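Local coordinates for 2S Albumin protein (Dolichos, PDB 6IX1) that is a seed albumin with a four-bladed hemopexin-type beta-propeller fold, probably serving in seed storage and possibly binding small ligands as related hemopexin-fold albumins do, at residues 14-19 and 25-30; 72-77 and 81-86. All coordinates share one frame; numbering follows the deposited sequence.

Contact 1: 14-19 and 25-30; sequences YEVYFF and VRVYYT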
loop_
_atom_site.group_PDB
_atom_site.type_symbol
_atom_site.label_atom_id
_atom_site.label_comp_id
_atom_site.label_asym_id
_atom_site.label_seq_id
_atom_site.Cartn_x
_atom_site.Cartn_y
_atom_site.Cartn_z
ATOM N N TYR A 14 12.532 0.477 -8.653
ATOM C CA TYR A 14 11.878 -0.795 -8.997
ATOM C C TYR A 14 11.955 -1.847 -7.905
ATOM O O TYR A 14 11.868 -3.030 -8.198
ATOM C CB TYR A 14 12.259 -1.308 -10.398
ATOM C CG TYR A 14 11.714 -0.380 -11.447
ATOM C CD1 TYR A 14 10.409 -0.528 -11.870
ATOM C CD2 TYR A 14 12.411 0.689 -11.997
ATOM C CE1 TYR A 14 9.824 0.400 -12.726
ATOM C CE2 TYR A 14 11.833 1.630 -12.836
ATOM C CZ TYR A 14 10.532 1.462 -13.240
ATOM O OH TYR A 14 9.920 2.328 -14.118
ATOM N N GLU A 15 11.926 -1.377 -6.665
ATOM C CA GLU A 15 11.733 -2.265 -5.513
ATOM C C GLU A 15 10.377 -1.963 -4.835
ATOM O O GLU A 15 10.022 -0.784 -4.645
ATOM C CB GLU A 15 12.884 -2.152 -4.508
ATOM C CG GLU A 15 14.178 -2.561 -5.120
ATOM C CD GLU A 15 15.375 -2.617 -4.178
ATOM O OE1 GLU A 15 15.181 -2.865 -2.982
ATOM O OE2 GLU A 15 16.508 -2.541 -4.729
ATOM N N VAL A 16 9.726 -3.041 -4.418
ATOM C CA VAL A 16 8.435 -2.975 -3.721
ATOM C C VAL A 16 8.523 -3.913 -2.502
ATOM O O VAL A 16 9.178 -4.967 -2.533
ATOM C CB VAL A 16 7.233 -3.329 -4.628
ATOM C CG1 VAL A 16 7.330 -4.760 -5.221
ATOM C CG2 VAL A 16 5.913 -3.189 -3.875
ATOM N N TYR A 17 7.911 -3.460 -1.415
ATOM C CA TYR A 17 7.710 -4.290 -0.233
ATOM C C TYR A 17 6.270 -4.796 -0.198
ATOM O O TYR A 17 5.344 -3.991 -0.338
ATOM C CB TYR A 17 7.990 -3.482 1.036
ATOM C CG TYR A 17 9.428 -3.077 1.249
ATOM C CD1 TYR A 17 9.886 -1.923 0.685
ATOM C CD2 TYR A 17 10.346 -3.850 1.955
ATOM C CE1 TYR A 17 11.192 -1.496 0.811
ATOM C CE2 TYR A 17 11.658 -3.417 2.114
ATOM C CZ TYR A 17 12.101 -2.247 1.498
ATOM O OH TYR A 17 13.389 -1.782 1.575
ATOM N N PHE A 18 6.101 -6.087 -0.049
ATOM C CA PHE A 18 4.802 -6.738 0.095
ATOM C C PHE A 18 4.707 -7.378 1.461
ATOM O O PHE A 18 5.595 -8.155 1.806
ATOM C CB PHE A 18 4.545 -7.829 -0.940
ATOM C CG PHE A 18 4.440 -7.395 -2.374
ATOM C CD1 PHE A 18 3.609 -6.407 -2.742
ATOM C CD2 PHE A 18 5.122 -8.034 -3.383
ATOM C CE1 PHE A 18 3.457 -6.038 -4.055
ATOM C CE2 PHE A 18 4.932 -7.723 -4.700
ATOM C CZ PHE A 18 4.096 -6.699 -5.044
ATOM N N PHE A 19 3.618 -7.063 2.169
ATOM C CA PHE A 19 3.346 -7.656 3.498
ATOM C C PHE A 19 2.218 -8.670 3.410
ATOM O O PHE A 19 1.188 -8.428 2.749
ATOM C CB PHE A 19 2.989 -6.536 4.503
ATOM C CG PHE A 19 4.145 -5.588 4.629
ATOM C CD1 PHE A 19 5.177 -5.839 5.494
ATOM C CD2 PHE A 19 4.219 -4.501 3.820
ATOM C CE1 PHE A 19 6.291 -5.014 5.526
ATOM C CE2 PHE A 19 5.333 -3.674 3.864
ATOM C CZ PHE A 19 6.355 -3.943 4.715
ATOM N N VAL A 25 8.140 -9.754 1.796
ATOM C CA VAL A 25 9.183 -9.896 0.768
ATOM C C VAL A 25 9.496 -8.534 0.225
ATOM O O VAL A 25 8.685 -7.581 0.297
ATOM C CB VAL A 25 8.866 -10.875 -0.364
ATOM C CG1 VAL A 25 8.849 -12.307 0.146
ATOM C CG2 VAL A 25 7.643 -10.479 -1.104
ATOM N N ARG A 26 10.678 -8.384 -0.318
ATOM C CA ARG A 26 11.081 -7.230 -1.108
ATOM C C ARG A 26 11.333 -7.771 -2.514
ATOM O O ARG A 26 12.070 -8.772 -2.665
ATOM C CB ARG A 26 12.328 -6.572 -0.538
ATOM C CG ARG A 26 12.770 -5.395 -1.367
ATOM C CD ARG A 26 13.823 -4.619 -0.582
ATOM N NE ARG A 26 14.907 -5.486 -0.136
ATOM C CZ ARG A 26 16.059 -5.735 -0.691
ATOM N NH1 ARG A 26 16.520 -4.999 -1.617
ATOM N NH2 ARG A 26 16.747 -6.679 -0.122
ATOM N N VAL A 27 10.738 -7.196 -3.541
ATOM C CA VAL A 27 10.784 -7.667 -4.922
ATOM C C VAL A 27 11.338 -6.581 -5.838
ATOM O O VAL A 27 10.953 -5.379 -5.650
ATOM C CB VAL A 27 9.334 -8.094 -5.324
ATOM C CG1 VAL A 27 9.256 -8.419 -6.817
ATOM C CG2 VAL A 27 8.824 -9.287 -4.519
ATOM N N TYR A 28 12.148 -6.997 -6.795
ATOM C CA TYR A 28 12.654 -6.161 -7.884
ATOM C C TYR A 28 11.713 -6.419 -9.043
ATOM O O TYR A 28 11.728 -7.520 -9.632
ATOM C CB TYR A 28 14.092 -6.612 -8.181
ATOM C CG TYR A 28 14.930 -5.687 -9.026
ATOM C CD1 TYR A 28 14.907 -4.332 -8.832
ATOM C CD2 TYR A 28 15.964 -6.220 -9.810
ATOM C CE1 TYR A 28 15.829 -3.504 -9.427
ATOM C CE2 TYR A 28 16.825 -5.382 -10.472
ATOM C CZ TYR A 28 16.831 -4.037 -10.215
ATOM O OH TYR A 28 17.743 -3.224 -10.893
ATOM N N TYR A 29 10.867 -5.456 -9.367
ATOM C CA TYR A 29 9.687 -5.717 -10.252
ATOM C C TYR A 29 9.926 -5.113 -11.626
ATOM O O TYR A 29 10.699 -4.187 -11.813
ATOM C CB TYR A 29 8.356 -5.288 -9.617
ATOM C CG TYR A 29 8.199 -3.841 -9.395
ATOM C CD1 TYR A 29 8.727 -3.213 -8.290
ATOM C CD2 TYR A 29 7.408 -3.125 -10.288
ATOM C CE1 TYR A 29 8.526 -1.869 -8.092
ATOM C CE2 TYR A 29 7.279 -1.769 -10.126
ATOM C CZ TYR A 29 7.836 -1.128 -9.030
ATOM O OH TYR A 29 7.605 0.221 -8.942
ATOM N N THR A 30 9.095 -5.614 -12.529
ATOM C CA THR A 30 9.298 -5.380 -13.967
ATOM C C THR A 30 7.936 -5.071 -14.573
ATOM O O THR A 30 7.161 -5.954 -14.900
ATOM C CB THR A 30 9.981 -6.555 -14.653
ATOM O OG1 THR A 30 9.181 -7.755 -14.512
ATOM C CG2 THR A 30 11.372 -6.737 -14.086
#
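Val16, Phe18, Val25 and Val27 form the apolar side of an antiparallel beta hairpin, the two middle strands of one four-stranded blade in this hemopexin-type propeller. Val16 CG1 lies 3.9 Å from Val27 CB, while the Phe18 ring is reached by Val25 CG2 near its plane and obliquely by Val27 CG2. Trp216 meets that same phenyl ring edge to face, so residues near the C terminus help to bury the first blade. Farther along, Tyr29 turns its ring back across the hairpin: with CG between the backbone N and the carbonyl carbon (chi1 66°), its CD1 comes 3.7 Å from Val16 CG1. Tyr14 CD1 sits 3.8 Å over one face of the same ring, towards the rim, and Tyr29 OH is hydrogen-bonded to His178 ND1.

Both backbones are joined through Val16 with Val27 and Phe18 with Val25, each a pair of reciprocal N-H···O bonds; beyond them Tyr29 N reaches Tyr14 O at 2.9 Å.

The other side of the sheet is polar at its edge. Tyr17 and Arg26 run side by side, pointing the same way, and Arg26 CD rests 3.6 Å from Tyr17 OH, while Phe8 stacks on the tyrosine. A bend at chi3 (53°) swings the guanidinium towards Glu15, whose chain is extended beyond CG. Arg26 NH2 donates to Thr40 OG1. The salt bridge is straight at the hydrogen (165°) and lies in the guanidinium plane, yet Arg26 NH1 meets Glu15 OE1, 2.9 Å away, from above the carboxylate plane.

Contact 2: 72-77 and 81-86; sequences EAYVFS and CAYIDY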
loop_
_atom_site.group_PDB
_atom_site.type_symbol
_atom_site.label_atom_id
_atom_site.label_comp_id
_atom_site.label_asym_id
_atom_site.label_seq_id
_atom_site.Cartn_x
_atom_site.Cartn_y
_atom_site.Cartn_z
ATOM N N GLU A 72 10.955 6.902 3.823
ATOM C CA GLU A 72 9.890 6.982 4.849
ATOM C C GLU A 72 8.580 6.352 4.351
ATOM O O GLU A 72 8.283 6.421 3.185
ATOM C CB GLU A 72 9.690 8.433 5.270
ATOM C CG GLU A 72 10.962 9.000 5.916
ATOM C CD GLU A 72 10.964 10.479 6.236
ATOM O OE1 GLU A 72 10.078 11.129 5.793
ATOM O OE2 GLU A 72 11.974 10.899 6.822
ATOM N N ALA A 73 7.847 5.800 5.309
ATOM C CA ALA A 73 6.539 5.224 5.019
ATOM C C ALA A 73 5.687 5.249 6.287
ATOM O O ALA A 73 6.241 5.131 7.348
ATOM C CB ALA A 73 6.689 3.832 4.517
ATOM N N TYR A 74 4.360 5.334 6.073
ATOM C CA TYR A 74 3.417 4.970 7.149
ATOM C C TYR A 74 3.032 3.518 7.075
ATOM O O TYR A 74 2.837 3.002 5.939
ATOM C CB TYR A 74 2.153 5.839 7.134
ATOM C CG TYR A 74 2.354 7.209 7.670
ATOM C CD1 TYR A 74 2.274 7.439 9.038
ATOM C CD2 TYR A 74 2.684 8.287 6.894
ATOM C CE1 TYR A 74 2.487 8.684 9.610
ATOM C CE2 TYR A 74 2.870 9.536 7.433
ATOM C CZ TYR A 74 2.773 9.738 8.799
ATOM O OH TYR A 74 2.957 10.989 9.304
ATOM N N VAL A 75 2.954 2.875 8.227
ATOM C CA VAL A 75 2.421 1.515 8.320
ATOM C C VAL A 75 1.307 1.468 9.335
ATOM O O VAL A 75 1.234 2.353 10.216
ATOM C CB VAL A 75 3.574 0.569 8.699
ATOM C CG1 VAL A 75 4.643 0.538 7.625
ATOM C CG2 VAL A 75 4.260 0.854 10.031
ATOM N N PHE A 76 0.428 0.512 9.160
ATOM C CA PHE A 76 -0.832 0.386 9.899
ATOM C C PHE A 76 -1.017 -1.059 10.340
ATOM O O PHE A 76 -0.567 -1.955 9.627
ATOM C CB PHE A 76 -2.017 0.773 9.006
ATOM C CG PHE A 76 -2.015 2.208 8.507
ATOM C CD1 PHE A 76 -1.182 2.622 7.476
ATOM C CD2 PHE A 76 -2.736 3.182 9.181
ATOM C CE1 PHE A 76 -1.106 3.948 7.080
ATOM C CE2 PHE A 76 -2.606 4.497 8.810
ATOM C CZ PHE A 76 -1.816 4.900 7.750
ATOM N N SER A 77 -1.714 -1.264 11.437
ATOM C CA SER A 77 -2.150 -2.573 11.928
ATOM C C SER A 77 -3.424 -2.302 12.755
ATOM O O SER A 77 -3.316 -1.753 13.832
ATOM C CB SER A 77 -1.126 -3.268 12.739
ATOM O OG SER A 77 -1.560 -4.556 13.119
ATOM N N CYS A 81 -0.995 2.938 13.987
ATOM C CA CYS A 81 -0.142 3.346 12.880
ATOM C C CYS A 81 1.171 3.908 13.386
ATOM O O CYS A 81 1.271 4.331 14.544
ATOM C CB CYS A 81 -0.922 4.183 11.904
ATOM S SG CYS A 81 -1.156 5.831 12.478
ATOM N N ALA A 82 2.126 3.913 12.484
ATOM C CA ALA A 82 3.462 4.434 12.775
ATOM C C ALA A 82 4.068 5.033 11.520
ATOM O O ALA A 82 3.812 4.539 10.445
ATOM C CB ALA A 82 4.350 3.358 13.352
ATOM N N TYR A 83 4.909 6.032 11.713
ATOM C CA TYR A 83 5.777 6.579 10.649
ATOM C C TYR A 83 7.154 5.973 10.846
ATOM O O TYR A 83 7.641 6.118 11.927
ATOM C CB TYR A 83 5.835 8.105 10.660
ATOM C CG TYR A 83 6.295 8.755 9.414
ATOM C CD1 TYR A 83 5.893 8.319 8.179
ATOM C CD2 TYR A 83 7.038 9.892 9.454
ATOM C CE1 TYR A 83 6.282 8.975 7.025
ATOM C CE2 TYR A 83 7.475 10.528 8.312
ATOM C CZ TYR A 83 6.996 10.143 7.081
ATOM O OH TYR A 83 7.368 10.804 5.946
ATOM N N ILE A 84 7.709 5.391 9.811
ATOM C CA ILE A 84 9.008 4.687 9.915
ATOM C C ILE A 84 9.931 5.270 8.842
ATOM O O ILE A 84 9.555 5.729 7.749
ATOM C CB ILE A 84 8.839 3.160 9.845
ATOM C CG1 ILE A 84 8.499 2.671 8.436
ATOM C CG2 ILE A 84 7.814 2.748 10.838
ATOM C CD1 ILE A 84 8.539 1.179 8.265
ATOM N N ASP A 85 11.212 5.087 9.124
ATOM C CA ASP A 85 12.296 5.113 8.098
ATOM C C ASP A 85 12.737 3.662 7.887
ATOM O O ASP A 85 13.115 3.029 8.863
ATOM C CB ASP A 85 13.448 6.052 8.507
ATOM C CG ASP A 85 14.443 6.252 7.356
ATOM O OD1 ASP A 85 14.841 5.279 6.741
ATOM O OD2 ASP A 85 14.630 7.486 6.955
ATOM N N TYR A 86 12.514 3.090 6.713
ATOM C CA TYR A 86 12.829 1.674 6.421
ATOM C C TYR A 86 14.292 1.526 5.936
ATOM O O TYR A 86 14.719 0.360 5.710
ATOM C CB TYR A 86 11.788 1.026 5.509
ATOM C CG TYR A 86 11.560 1.755 4.223
ATOM C CD1 TYR A 86 12.331 1.433 3.120
ATOM C CD2 TYR A 86 10.585 2.731 4.077
ATOM C CE1 TYR A 86 12.178 2.123 1.936
ATOM C CE2 TYR A 86 10.432 3.433 2.910
ATOM C CZ TYR A 86 11.226 3.124 1.840
ATOM O OH TYR A 86 11.097 3.788 0.669
HETATM O O HOH W 1 9.628 6.015 0.786
HETATM O O HOH W 2 14.012 9.701 8.166
#
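Tyr74 and Tyr83 stack across a non-hydrogen-bonded pair of an antiparallel beta hairpin, the central two strands of a hemopexin-type propeller blade. Their rings form an offset stack, planes 24° apart, with Tyr83 CD1 over the centre of the Tyr74 ring, 3.3 Å from its CE2. Different first torsions make this overlap possible: Tyr74 carries CG beside its own N (chi1 -76°), whereas Tyr83 sends CG away from its N (chi1 -161°) and across the neighbouring strand. The same swing takes the Tyr83 hydroxyl to Glu72 OE1, 2.7 Å away, a weak bond whose proton is not settled, since Thr68 is also hydrogen-bonded to that hydroxyl.

Next along this face, Cys81 CB packs 3.4 Å from Phe76 CD2, and its SG makes an oblique sulfur-aromatic contact with the ring. On the reverse face the chains are smaller. Ile84 extends CD1 to 4.0 Å from Val75 CG1, the two crossing at about a right angle; Val75 CG2 also meets Ala82 CB. Tyr86 lays its CD2 against Ala73 CB, and Ser11 N binds its hydroxyl.

Glu72 and Asp85 bring like charges together, which probably raises the affinity of one of them for a proton, while Asp85 OD1 accepts a hydrogen bond from Ala87 N. A water between the carboxylates probably eases this closeness, donating to both Glu72 OE2, at 2.7 Å, and Asp85 OD2.

Following the chain from the N terminus, contact 1 closes first: strand 15-20 turns back into strand 23-28, a short hairpin loop within the first blade. The chain then adds strand 37-44 and helix 45-48 before entering the next blade, where 72-77 and 81-86 close a second hairpin with an equally short turn as contact 2. The two loops are in series, neither nested nor crossed, and their centres lie about 17 Å apart. Both are instances of the blade hairpin that recurs round the hemopexin-type propeller. The blades nevertheless touch directly: Tyr17 OH of contact 1 packs 3.7 Å from Tyr86 CD1 of contact 2, with Phe8 meeting both rings.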